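Local coordinates for protein prolyl endopeptidase (PDB 2BKL) that probably cleaves oligopeptides after proline, and less readily after alanine, as a serine peptidase of the prolyl oligopeptidase family, at residues D131-A136 / D153-E158; R564-G569 / G579-P584; R644-A649 / I661-D666. One frame throughout, in Å; residues are numbered along the deposited sequence.

Interaction 1. Residues D131-A136 / D153-E158; sequences DGKKVA and DVDSGE
Lys134 and Asp153 face each other as an antiparallel non-hydrogen-bonded pair, with CA atoms 4.8 Å apart, where strand 134-141 begins and strand 148-153 ends. One residue on, the backbone N of Val154 donates to Lys133 O at 2.9 Å, almost straight at 176°. Water 1 donates to the same oxygen and accepts from Asp155 N. Lys133 O therefore takes two donors. The side chains of Lys134 and Asp153 lie on one face of the sheet and form a salt bridge, NZ of Lys134 to OD1 of Asp153, 2.9 Å. The Lys134 chain bends at chi2 (-67°), and its CD and CE run past OD1. The other oxygen, OD2 of Asp153, accepts from N and OG of Ser156, which come from opposite faces of the carboxylate. The carboxylate is thus held at both ends. CG2 of Val154 touches CG2 of Val135 at 3.9 Å, and Phe83 of strand 81-87 packs against both valines. Asp155 turns OD1 to a salt bridge with Arg81. Asp153 OD2 with Ser156 N makes an Asx motif at the edge of an antiparallel sheet that fits a blade of the beta-propeller domain.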
ATOM      1  N   ASP A 131     -25.571 -10.440 -11.079  1.00  6.84           N
ATOM      2  CA  ASP A 131     -26.975 -10.064 -11.197  1.00  8.99           C
ATOM      3  C   ASP A 131     -27.353  -8.786 -10.435  1.00  7.47           C
ATOM      4  O   ASP A 131     -28.504  -8.327 -10.503  1.00  9.16           O
ATOM      5  CB  ASP A 131     -27.907 -11.235 -10.837  1.00 10.02           C
ATOM      6  CG  ASP A 131     -27.859 -11.641  -9.395  1.00 10.47           C
ATOM      7  OD1 ASP A 131     -27.104 -11.016  -8.617  1.00 10.70           O
ATOM      8  OD2 ASP A 131     -28.543 -12.600  -8.950  1.00 14.77           O
ATOM      9  N   GLY A 132     -26.396  -8.224  -9.706  1.00  6.91           N
ATOM     10  CA  GLY A 132     -26.614  -7.005  -8.928  1.00  7.18           C
ATOM     11  C   GLY A 132     -27.496  -7.213  -7.716  1.00  8.00           C
ATOM     12  O   GLY A 132     -27.936  -6.217  -7.133  1.00  7.13           O
ATOM     13  N   LYS A 133     -27.697  -8.463  -7.304  1.00  8.12           N
ATOM     14  CA  LYS A 133     -28.629  -8.764  -6.197  1.00  7.85           C
ATOM     15  C   LYS A 133     -27.944  -9.023  -4.848  1.00  7.44           C
ATOM     16  O   LYS A 133     -28.634  -9.004  -3.817  1.00  7.02           O
ATOM     17  CB  LYS A 133     -29.506  -9.961  -6.512  1.00  9.58           C
ATOM     18  CG  LYS A 133     -30.256  -9.890  -7.838  1.00 13.66           C
ATOM     19  CD  LYS A 133     -31.317  -8.858  -7.890  1.00 15.48           C
ATOM     20  CE  LYS A 133     -32.148  -9.048  -9.199  1.00 15.87           C
ATOM     21  NZ  LYS A 133     -32.862  -7.833  -9.605  1.00 19.91           N
ATOM     22  N   LYS A 134     -26.646  -9.297  -4.841  1.00  6.48           N
ATOM     23  CA  LYS A 134     -25.907  -9.657  -3.630  1.00  6.51           C
ATOM     24  C   LYS A 134     -24.569  -8.931  -3.610  1.00  7.16           C
ATOM     25  O   LYS A 134     -23.971  -8.655  -4.662  1.00  7.53           O
ATOM     26  CB  LYS A 134     -25.603 -11.175  -3.579  1.00  8.55           C
ATOM     27  CG  LYS A 134     -26.785 -12.102  -3.732  1.00  9.29           C
ATOM     28  CD  LYS A 134     -27.771 -12.038  -2.582  1.00  9.80           C
ATOM     29  CE  LYS A 134     -28.858 -13.103  -2.742  1.00 10.75           C
ATOM     30  NZ  LYS A 134     -29.829 -13.033  -1.639  1.00 12.55           N
ATOM     31  N   VAL A 135     -24.075  -8.615  -2.416  1.00  6.61           N
ATOM     32  CA  VAL A 135     -22.713  -8.101  -2.264  1.00  6.13           C
ATOM     33  C   VAL A 135     -22.041  -8.938  -1.207  1.00  6.37           C
ATOM     34  O   VAL A 135     -22.563  -9.061  -0.079  1.00  7.39           O
ATOM     35  CB  VAL A 135     -22.667  -6.593  -1.904  1.00  6.32           C
ATOM     36  CG1 VAL A 135     -21.233  -6.096  -1.710  1.00  8.46           C
ATOM     37  CG2 VAL A 135     -23.354  -5.786  -2.994  1.00  7.31           C
ATOM     38  N   ALA A 136     -20.892  -9.499  -1.539  1.00  6.35           N
ATOM     39  CA  ALA A 136     -20.021 -10.168  -0.586  1.00  7.20           C
ATOM     40  C   ALA A 136     -18.989  -9.152  -0.118  1.00  7.32           C
ATOM     41  O   ALA A 136     -18.419  -8.429  -0.928  1.00  8.62           O
ATOM     42  CB  ALA A 136     -19.350 -11.350  -1.251  1.00  6.82           C
ATOM     43  N   ASP A 153     -28.145  -9.033   0.898  1.00  5.66           N
ATOM     44  CA  ASP A 153     -29.121  -8.998  -0.176  1.00  7.22           C
ATOM     45  C   ASP A 153     -29.455  -7.538  -0.481  1.00  6.68           C
ATOM     46  O   ASP A 153     -29.897  -6.812   0.391  1.00  8.91           O
ATOM     47  CB  ASP A 153     -30.368  -9.761   0.260  1.00  7.59           C
ATOM     48  CG  ASP A 153     -31.436  -9.766  -0.790  1.00  8.99           C
ATOM     49  OD1 ASP A 153     -31.296 -10.537  -1.769  1.00  9.91           O
ATOM     50  OD2 ASP A 153     -32.424  -8.985  -0.727  1.00  9.89           O
ATOM     51  N   VAL A 154     -29.228  -7.109  -1.725  1.00  6.86           N
ATOM     52  CA  VAL A 154     -29.324  -5.699  -2.076  1.00  6.89           C
ATOM     53  C   VAL A 154     -30.754  -5.160  -1.962  1.00  6.96           C
ATOM     54  O   VAL A 154     -30.964  -4.105  -1.371  1.00  8.57           O
ATOM     55  CB  VAL A 154     -28.731  -5.461  -3.507  1.00  7.51           C
ATOM     56  CG1 VAL A 154     -28.957  -4.020  -3.991  1.00  9.44           C
ATOM     57  CG2 VAL A 154     -27.250  -5.777  -3.505  1.00  7.08           C
ATOM     58  N   ASP A 155     -31.721  -5.902  -2.478  1.00 10.29           N
ATOM     59  CA  ASP A 155     -33.093  -5.413  -2.527  1.00 10.92           C
ATOM     60  C   ASP A 155     -33.666  -5.200  -1.123  1.00 10.66           C
ATOM     61  O   ASP A 155     -34.313  -4.210  -0.865  1.00 11.48           O
ATOM     62  CB  ASP A 155     -33.994  -6.390  -3.269  1.00 14.18           C
ATOM     63  CG  ASP A 155     -33.837  -6.319  -4.775  1.00 16.35           C
ATOM     64  OD1 ASP A 155     -33.363  -5.295  -5.297  1.00 20.05           O
ATOM     65  OD2 ASP A 155     -34.197  -7.259  -5.511  1.00 21.00           O
ATOM     66  N   SER A 156     -33.357  -6.119  -0.217  1.00  9.20           N
ATOM     67  CA  SER A 156     -33.927  -6.125   1.137  1.00  9.11           C
ATOM     68  C   SER A 156     -33.043  -5.532   2.200  1.00  7.72           C
ATOM     69  O   SER A 156     -33.530  -5.187   3.279  1.00  8.81           O
ATOM     70  CB  SER A 156     -34.241  -7.576   1.530  1.00  8.15           C
ATOM     71  OG  SER A 156     -33.073  -8.357   1.759  1.00  8.94           O
ATOM     72  N   GLY A 157     -31.737  -5.452   1.920  1.00  7.28           N
ATOM     73  CA  GLY A 157     -30.744  -5.079   2.910  1.00  8.33           C
ATOM     74  C   GLY A 157     -30.474  -6.107   3.998  1.00  7.03           C
ATOM     75  O   GLY A 157     -29.779  -5.802   4.968  1.00  8.00           O
ATOM     76  N   GLU A 158     -30.971  -7.333   3.829  1.00  8.14           N
ATOM     77  CA  GLU A 158     -30.763  -8.369   4.835  1.00  7.97           C
ATOM     78  C   GLU A 158     -29.371  -8.994   4.729  1.00  7.88           C
ATOM     79  O   GLU A 158     -28.976  -9.474   3.660  1.00  7.75           O
ATOM     80  CB  GLU A 158     -31.840  -9.461   4.703  1.00  8.19           C
ATOM     81  CG  GLU A 158     -33.233  -9.029   5.134  1.00 11.50           C
ATOM     82  CD  GLU A 158     -33.385  -8.714   6.615  1.00 13.47           C
ATOM     83  OE1 GLU A 158     -32.709  -9.363   7.447  1.00 14.02           O
ATOM     84  OE2 GLU A 158     -34.201  -7.794   6.932  1.00 16.31           O
TER
HETATM   85  O   HOH W   1     -31.347  -8.068  -4.248  1.00 20.24           O

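Interaction 2. Residues R564-G569 / G579-P584; sequences RYHLFG and GTAEKP
Tyr565 and His566 carry this contact, one by its hydroxyl and the other by its ring. Tyr565 OH donates to Gly579 O at 2.7 Å. The carbonyl oxygen lies at the ring edge, close to the ring plane, and the hydroxyl is tilted 21° from the carbonyl plane. CB of His566 points toward segment 579-584. Its CG sits between the backbone N and the carbonyl carbon (chi1 59°). OG1 of Thr580 lies over the centre of the imidazole, 3.8 Å from CG of His566. The opposite face is met by CG of Leu567, offset toward the rim. Glu582 comes in obliquely, with its CD 3.6 Å from CD2 of His566 and the carboxylate turned 44° from the ring. A weak bond runs from ND1 of His566 to water 2, and Ala581 N also donates to this water.

The second shell fixes these groups. OG1 of Thr580 donates to OE1 of Glu582 at 2.8 Å and accepts from Glu582 N at 3.0 Å, an ST turn. This holds the oxygen over the imidazole and ties down one branch of the glutamate. OE2 of Glu582 has a salt bridge to Arg572. Thr580 N donates to Asp586, and Ala581 O accepts from His16. The ring of Tyr565 also packs edge-to-face with Tyr578, which lines the ligand pocket, and the Tyr565 side chain is about 7 Å from the bound ligand.

Backbone shape completes the arrangement. Residues 565-567 form a 3-10 turn. Gly579 leaves helix 575-578 with positive phi, and a type I beta turn from Thr580 to Lys583 leads into helix 584-593. The contact staples together the two loops flanking helix 575-578 in the alpha/beta-hydrolase domain, near the ligand pocket.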
ATOM      1  N   ARG A 564      15.327 -10.244  13.071  1.00  5.96           N
ATOM      2  CA  ARG A 564      14.234 -11.024  13.648  1.00  5.92           C
ATOM      3  C   ARG A 564      12.851 -10.785  13.006  1.00  6.83           C
ATOM      4  O   ARG A 564      11.869 -11.385  13.400  1.00  7.06           O
ATOM      5  CB  ARG A 564      14.124 -10.782  15.146  1.00  6.44           C
ATOM      6  CG  ARG A 564      15.324 -11.261  15.914  1.00  7.63           C
ATOM      7  CD  ARG A 564      15.308 -10.991  17.393  1.00  7.10           C
ATOM      8  NE  ARG A 564      14.180 -11.555  18.117  1.00  5.99           N
ATOM      9  CZ  ARG A 564      14.065 -12.843  18.482  1.00  6.47           C
ATOM     10  NH1 ARG A 564      14.961 -13.753  18.095  1.00  8.14           N
ATOM     11  NH2 ARG A 564      13.015 -13.208  19.217  1.00  8.24           N
ATOM     12  N   TYR A 565      12.761  -9.935  11.992  1.00  5.51           N
ATOM     13  CA  TYR A 565      11.432  -9.560  11.469  1.00  5.46           C
ATOM     14  C   TYR A 565      10.602 -10.761  10.976  1.00  5.43           C
ATOM     15  O   TYR A 565       9.383 -10.727  11.051  1.00  6.00           O
ATOM     16  CB  TYR A 565      11.542  -8.493  10.366  1.00  4.74           C
ATOM     17  CG  TYR A 565      11.767  -9.095   9.005  1.00  4.49           C
ATOM     18  CD1 TYR A 565      13.045  -9.432   8.561  1.00  5.80           C
ATOM     19  CD2 TYR A 565      10.686  -9.437   8.180  1.00  5.97           C
ATOM     20  CE1 TYR A 565      13.249 -10.043   7.318  1.00  6.10           C
ATOM     21  CE2 TYR A 565      10.891 -10.066   6.930  1.00  4.47           C
ATOM     22  CZ  TYR A 565      12.147 -10.364   6.516  1.00  4.90           C
ATOM     23  OH  TYR A 565      12.311 -10.992   5.320  1.00  6.15           O
ATOM     24  N   HIS A 566      11.275 -11.772  10.450  1.00  5.16           N
ATOM     25  CA  HIS A 566      10.593 -12.907   9.836  1.00  6.11           C
ATOM     26  C   HIS A 566       9.837 -13.782  10.869  1.00  6.48           C
ATOM     27  O   HIS A 566       9.022 -14.611  10.490  1.00  9.33           O
ATOM     28  CB  HIS A 566      11.592 -13.764   9.066  1.00  7.52           C
ATOM     29  CG  HIS A 566      12.688 -14.296   9.931  1.00  7.25           C
ATOM     30  ND1 HIS A 566      13.721 -13.505  10.384  1.00  8.40           N
ATOM     31  CD2 HIS A 566      12.867 -15.514  10.499  1.00  8.72           C
ATOM     32  CE1 HIS A 566      14.499 -14.219  11.178  1.00  8.52           C
ATOM     33  NE2 HIS A 566      13.999 -15.443  11.270  1.00 10.09           N
ATOM     34  N   LEU A 567      10.100 -13.578  12.153  1.00  6.40           N
ATOM     35  CA  LEU A 567       9.501 -14.382  13.225  1.00  7.19           C
ATOM     36  C   LEU A 567       8.124 -13.918  13.671  1.00  7.96           C
ATOM     37  O   LEU A 567       7.475 -14.585  14.492  1.00  9.28           O
ATOM     38  CB  LEU A 567      10.445 -14.411  14.437  1.00  8.13           C
ATOM     39  CG  LEU A 567      11.853 -14.937  14.178  1.00  8.91           C
ATOM     40  CD1 LEU A 567      12.768 -14.666  15.377  1.00 10.18           C
ATOM     41  CD2 LEU A 567      11.824 -16.430  13.867  1.00  9.76           C
ATOM     42  N   PHE A 568       7.686 -12.768  13.180  1.00  8.01           N
ATOM     43  CA  PHE A 568       6.489 -12.127  13.684  1.00  7.28           C
ATOM     44  C   PHE A 568       5.522 -11.730  12.587  1.00  7.66           C
ATOM     45  O   PHE A 568       5.919 -11.289  11.510  1.00  6.21           O
ATOM     46  CB  PHE A 568       6.857 -10.839  14.427  1.00  9.46           C
ATOM     47  CG  PHE A 568       7.791 -11.052  15.605  1.00 12.06           C
ATOM     48  CD1 PHE A 568       9.168 -11.136  15.447  1.00 10.38           C
ATOM     49  CD2 PHE A 568       7.258 -11.138  16.876  1.00 14.21           C
ATOM     50  CE1 PHE A 568       9.997 -11.342  16.534  1.00 13.26           C
ATOM     51  CE2 PHE A 568       8.084 -11.321  17.978  1.00 15.18           C
ATOM     52  CZ  PHE A 568       9.461 -11.430  17.788  1.00 13.11           C
ATOM     53  N   GLY A 569       4.250 -11.807  12.908  1.00  8.33           N
ATOM     54  CA  GLY A 569       3.198 -11.378  12.019  1.00  8.86           C
ATOM     55  C   GLY A 569       3.333 -12.002  10.642  1.00  7.34           C
ATOM     56  O   GLY A 569       3.597 -13.176  10.532  1.00  7.58           O
ATOM     57  N   GLY A 579      15.162 -11.147   2.171  1.00  6.18           N
ATOM     58  CA  GLY A 579      15.950 -12.301   2.612  1.00  6.43           C
ATOM     59  C   GLY A 579      15.596 -12.630   4.056  1.00  6.69           C
ATOM     60  O   GLY A 579      14.758 -11.963   4.687  1.00  7.18           O
ATOM     61  N   THR A 580      16.208 -13.676   4.594  1.00  7.18           N
ATOM     62  CA  THR A 580      15.975 -14.067   5.975  1.00  7.32           C
ATOM     63  C   THR A 580      17.293 -14.305   6.689  1.00  8.27           C
ATOM     64  O   THR A 580      18.174 -15.006   6.180  1.00  7.15           O
ATOM     65  CB  THR A 580      15.130 -15.336   6.093  1.00  7.35           C
ATOM     66  OG1 THR A 580      15.175 -15.808   7.452  1.00  8.89           O
ATOM     67  CG2 THR A 580      15.611 -16.470   5.179  1.00  9.15           C
ATOM     68  N   ALA A 581      17.395 -13.787   7.906  1.00  6.52           N
ATOM     69  CA  ALA A 581      18.577 -14.011   8.700  1.00  7.49           C
ATOM     70  C   ALA A 581      18.804 -15.469   9.078  1.00  8.07           C
ATOM     71  O   ALA A 581      19.865 -15.793   9.624  1.00  9.87           O
ATOM     72  CB  ALA A 581      18.534 -13.132   9.927  1.00  8.66           C
ATOM     73  N   GLU A 582      17.852 -16.341   8.784  1.00  7.20           N
ATOM     74  CA  GLU A 582      18.052 -17.776   8.947  1.00  8.81           C
ATOM     75  C   GLU A 582      19.150 -18.309   8.008  1.00  9.62           C
ATOM     76  O   GLU A 582      19.722 -19.374   8.261  1.00 12.99           O
ATOM     77  CB  GLU A 582      16.747 -18.549   8.701  1.00  8.39           C
ATOM     78  CG  GLU A 582      15.680 -18.248   9.759  1.00 11.33           C
ATOM     79  CD  GLU A 582      14.257 -18.580   9.347  1.00 11.43           C
ATOM     80  OE1 GLU A 582      13.857 -18.187   8.211  1.00 13.01           O
ATOM     81  OE2 GLU A 582      13.539 -19.187  10.194  1.00 14.12           O
ATOM     82  N   LYS A 583      19.432 -17.589   6.926  1.00  9.28           N
ATOM     83  CA  LYS A 583      20.448 -17.981   5.935  1.00 11.34           C
ATOM     84  C   LYS A 583      21.692 -17.106   6.069  1.00 11.59           C
ATOM     85  O   LYS A 583      21.571 -15.902   6.266  1.00 11.35           O
ATOM     86  CB  LYS A 583      19.878 -17.869   4.516  1.00 14.25           C
ATOM     87  CG  LYS A 583      18.756 -18.865   4.277  1.00 18.61           C
ATOM     88  CD  LYS A 583      18.105 -18.708   2.907  1.00 19.96           C
ATOM     89  CE  LYS A 583      16.781 -19.495   2.826  1.00 22.78           C
ATOM     90  NZ  LYS A 583      15.632 -18.696   2.233  1.00 24.65           N
ATOM     91  N   PRO A 584      22.894 -17.673   5.981  1.00 12.50           N
ATOM     92  CA  PRO A 584      24.116 -16.908   6.288  1.00 11.63           C
ATOM     93  C   PRO A 584      24.357 -15.673   5.425  1.00 11.09           C
ATOM     94  O   PRO A 584      24.737 -14.621   5.965  1.00 11.14           O
ATOM     95  CB  PRO A 584      25.261 -17.922   6.081  1.00 13.35           C
ATOM     96  CG  PRO A 584      24.650 -19.072   5.354  1.00 14.64           C
ATOM     97  CD  PRO A 584      23.174 -19.076   5.639  1.00 12.73           C
TER
HETATM   98  O   HOH W   2      15.569 -11.858   8.950  1.00 11.32           O

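Interaction 3. Residues R644-A649 / I661-D666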
ATOM      1  N   ARG A 644       4.151   7.247  19.861  1.00  6.84           N
ATOM      2  CA  ARG A 644       2.726   7.518  19.838  1.00  6.53           C
ATOM      3  C   ARG A 644       1.966   6.280  19.357  1.00  6.45           C
ATOM      4  O   ARG A 644       2.227   5.814  18.246  1.00  8.65           O
ATOM      5  CB  ARG A 644       2.492   8.659  18.888  1.00  6.90           C
ATOM      6  CG  ARG A 644       1.057   9.175  18.817  1.00  7.91           C
ATOM      7  CD  ARG A 644       0.838  10.052  17.600  1.00  8.21           C
ATOM      8  NE  ARG A 644      -0.446  10.710  17.564  1.00  9.23           N
ATOM      9  CZ  ARG A 644      -1.580  10.169  17.126  1.00  8.36           C
ATOM     10  NH1 ARG A 644      -1.647   8.934  16.685  1.00 10.73           N
ATOM     11  NH2 ARG A 644      -2.677  10.903  17.153  1.00 11.44           N
ATOM     12  N   ILE A 645       1.042   5.751  20.149  1.00  6.01           N
ATOM     13  CA  ILE A 645       0.344   4.539  19.789  1.00  6.83           C
ATOM     14  C   ILE A 645      -1.103   4.865  19.473  1.00  8.07           C
ATOM     15  O   ILE A 645      -1.858   5.297  20.350  1.00  9.09           O
ATOM     16  CB  ILE A 645       0.456   3.483  20.903  1.00  7.74           C
ATOM     17  CG1 ILE A 645       1.938   3.220  21.285  1.00  8.53           C
ATOM     18  CG2 ILE A 645      -0.271   2.184  20.493  1.00  8.53           C
ATOM     19  CD1 ILE A 645       2.107   2.297  22.529  1.00  9.27           C
ATOM     20  N   GLU A 646      -1.501   4.679  18.228  1.00  8.09           N
ATOM     21  CA  GLU A 646      -2.874   4.955  17.839  1.00  8.79           C
ATOM     22  C   GLU A 646      -3.774   3.835  18.323  1.00  8.61           C
ATOM     23  O   GLU A 646      -3.461   2.665  18.122  1.00 11.10           O
ATOM     24  CB  GLU A 646      -2.943   5.065  16.321  1.00 10.93           C
ATOM     25  CG  GLU A 646      -4.303   5.405  15.727  1.00 12.95           C
ATOM     26  CD  GLU A 646      -4.610   6.886  15.685  1.00 18.08           C
ATOM     27  OE1 GLU A 646      -3.733   7.676  15.266  1.00 25.52           O
ATOM     28  OE2 GLU A 646      -5.778   7.246  15.983  1.00 25.71           O
ATOM     29  N   ALA A 647      -4.895   4.207  18.935  1.00  9.72           N
ATOM     30  CA  ALA A 647      -5.829   3.240  19.455  1.00  9.40           C
ATOM     31  C   ALA A 647      -6.754   2.693  18.364  1.00 10.58           C
ATOM     32  O   ALA A 647      -7.079   3.393  17.415  1.00 11.60           O
ATOM     33  CB  ALA A 647      -6.649   3.857  20.572  1.00 11.33           C
ATOM     34  N   ASN A 648      -7.137   1.438  18.519  1.00 11.00           N
ATOM     35  CA  ASN A 648      -8.059   0.753  17.624  1.00 11.29           C
ATOM     36  C   ASN A 648      -7.665   0.890  16.178  1.00 10.06           C
ATOM     37  O   ASN A 648      -8.466   1.240  15.332  1.00 10.10           O
ATOM     38  CB  ASN A 648      -9.474   1.255  17.881  1.00 14.68           C
ATOM     39  CG  ASN A 648      -9.880   1.055  19.323  1.00 14.68           C
ATOM     40  OD1 ASN A 648      -9.894  -0.063  19.815  1.00 21.16           O
ATOM     41  ND2 ASN A 648     -10.134   2.133  20.007  1.00 19.61           N
ATOM     42  N   ALA A 649      -6.406   0.591  15.910  1.00  7.96           N
ATOM     43  CA  ALA A 649      -5.830   0.870  14.619  1.00  7.94           C
ATOM     44  C   ALA A 649      -5.054  -0.316  14.078  1.00  9.11           C
ATOM     45  O   ALA A 649      -4.215  -0.892  14.763  1.00  8.85           O
ATOM     46  CB  ALA A 649      -4.920   2.081  14.709  1.00  9.83           C
ATOM     47  N   ILE A 661      -7.347  13.425  11.749  1.00  8.28           N
ATOM     48  CA  ILE A 661      -7.109  14.831  12.076  1.00  7.41           C
ATOM     49  C   ILE A 661      -6.136  14.887  13.235  1.00  7.49           C
ATOM     50  O   ILE A 661      -5.146  15.621  13.169  1.00  8.35           O
ATOM     51  CB  ILE A 661      -8.420  15.577  12.394  1.00  7.44           C
ATOM     52  CG1 ILE A 661      -9.262  15.707  11.141  1.00  8.94           C
ATOM     53  CG2 ILE A 661      -8.116  16.970  12.955  1.00  8.76           C
ATOM     54  CD1 ILE A 661     -10.724  16.095  11.366  1.00  9.48           C
ATOM     55  N   GLU A 662      -6.414  14.130  14.311  1.00  8.79           N
ATOM     56  CA  GLU A 662      -5.532  14.141  15.487  1.00  9.38           C
ATOM     57  C   GLU A 662      -4.108  13.715  15.137  1.00 10.25           C
ATOM     58  O   GLU A 662      -3.140  14.284  15.643  1.00 10.30           O
ATOM     59  CB  GLU A 662      -6.106  13.268  16.604  1.00 11.86           C
ATOM     60  CG  GLU A 662      -7.309  13.880  17.296  1.00 15.20           C
ATOM     61  CD  GLU A 662      -7.809  13.013  18.433  1.00 18.97           C
ATOM     62  OE1 GLU A 662      -7.042  12.812  19.397  1.00 25.56           O
ATOM     63  OE2 GLU A 662      -8.956  12.526  18.387  1.00 26.23           O
ATOM     64  N   SER A 663      -3.962  12.737  14.244  1.00  9.89           N
ATOM     65  CA  SER A 663      -2.635  12.236  13.925  1.00 10.33           C
ATOM     66  C   SER A 663      -1.865  13.296  13.147  1.00 10.04           C
ATOM     67  O   SER A 663      -0.674  13.493  13.398  1.00  9.47           O
ATOM     68  CB  SER A 663      -2.726  10.938  13.123  1.00 13.82           C
ATOM     69  OG  SER A 663      -3.238   9.924  13.960  1.00 23.51           O
ATOM     70  N   SER A 664      -2.534  13.993  12.229  1.00  9.02           N
ATOM     71  CA  SER A 664      -1.887  15.023  11.443  1.00  8.38           C
ATOM     72  C   SER A 664      -1.527  16.214  12.311  1.00  9.03           C
ATOM     73  O   SER A 664      -0.479  16.789  12.103  1.00  9.38           O
ATOM     74  CB  SER A 664      -2.768  15.456  10.257  1.00  8.88           C
ATOM     75  OG  SER A 664      -2.834  14.398   9.304  1.00 11.80           O
ATOM     76  N   VAL A 665      -2.396  16.602  13.248  1.00  7.29           N
ATOM     77  CA  VAL A 665      -2.079  17.677  14.169  1.00  8.65           C
ATOM     78  C   VAL A 665      -0.784  17.313  14.929  1.00  8.49           C
ATOM     79  O   VAL A 665       0.113  18.132  15.096  1.00  8.47           O
ATOM     80  CB  VAL A 665      -3.246  17.984  15.160  1.00  9.20           C
ATOM     81  CG1 VAL A 665      -2.805  18.984  16.216  1.00  9.47           C
ATOM     82  CG2 VAL A 665      -4.494  18.497  14.404  1.00  9.22           C
ATOM     83  N   ASP A 666      -0.719  16.083  15.410  1.00  8.22           N
ATOM     84  CA  ASP A 666       0.443  15.610  16.141  1.00  8.70           C
ATOM     85  C   ASP A 666       1.700  15.633  15.283  1.00  8.75           C
ATOM     86  O   ASP A 666       2.713  16.136  15.726  1.00 10.19           O
ATOM     87  CB  ASP A 666       0.173  14.229  16.733  1.00  9.04           C
ATOM     88  CG  ASP A 666      -0.725  14.276  17.959  1.00 11.63           C
ATOM     89  OD1 ASP A 666      -1.003  15.363  18.522  1.00 15.24           O
ATOM     90  OD2 ASP A 666      -1.195  13.238  18.459  1.00 12.76           O
TER
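Arg644 reaches from strand 641-646 to Asp666 on helix 657-674, joining the outermost strand of the alpha/beta-hydrolase sheet to the helix that follows it. Strand 644-646 and helix 661-666 run nearly antiparallel, with their axes 11.0 Å apart at closest approach. The gap is bridged by polar side chains.

Arg644 turns its CB toward the helix. CG is anti to the backbone N, and the chain stays extended as far as NE. CD passes 3.9 Å from OD2 of Asp666. NE then donates to OD2 at 2.8 Å, on the anti lone pair of that oxygen. CZ lies 3.6 Å from OG of Ser663. NH2 gives a second bond to OD2 of Asp666, longer at 3.1 Å and more bent. Arg644 thus grips Asp666 side-on, with two nitrogens on one oxygen. OD2 lies in the guanidinium plane, although the carboxylate is turned 66° from it. CA of Ser663 lies over one face of the guanidinium.

OD1 of Asp666 has a further salt bridge to Arg56, so this acid links two arginines. OG of Ser663 is hydrogen-bonded to Lys659 O one helical turn back. It also comes within 2.6 Å of OE1 of Glu646, a close approach whose angle is too poor for a hydrogen bond. Along the strand, Arg644 pairs through its backbone with Met610 and Ala612 of strand 607-613.

The Glu646 chain bends at chi2 (85°), which swings CD back toward the arginine. The arginine is therefore held between two carboxylates, and its positive charge would be expected to steady both. Its other terminal nitrogen, NH1, donates to OE1 of Glu646 at 2.8 Å and meets that oxygen from 50° above the carboxylate plane.

How the interactions relate
The three contacts follow one another along the chain, each closing before the next opens. Interaction 1 belongs to the beta-propeller domain, where it joins the start of one strand and the end of its neighbour. Interactions 2 and 3 both lie in the alpha/beta-hydrolase domain. Their centres are 29 Å apart and their nearest atoms about 13 Å, so they do not touch. Interaction 2 joins loops around helix 575-578, close to the ligand pocket. Interaction 3 ties an outermost strand of the eight-stranded sheet to helix 657-674. The centre of interaction 1 lies 44 Å from that of interaction 2 and 35 Å from that of interaction 3. They thus sample separate regions of a two-domain peptidase whose interdomain dynamics bear on catalysis.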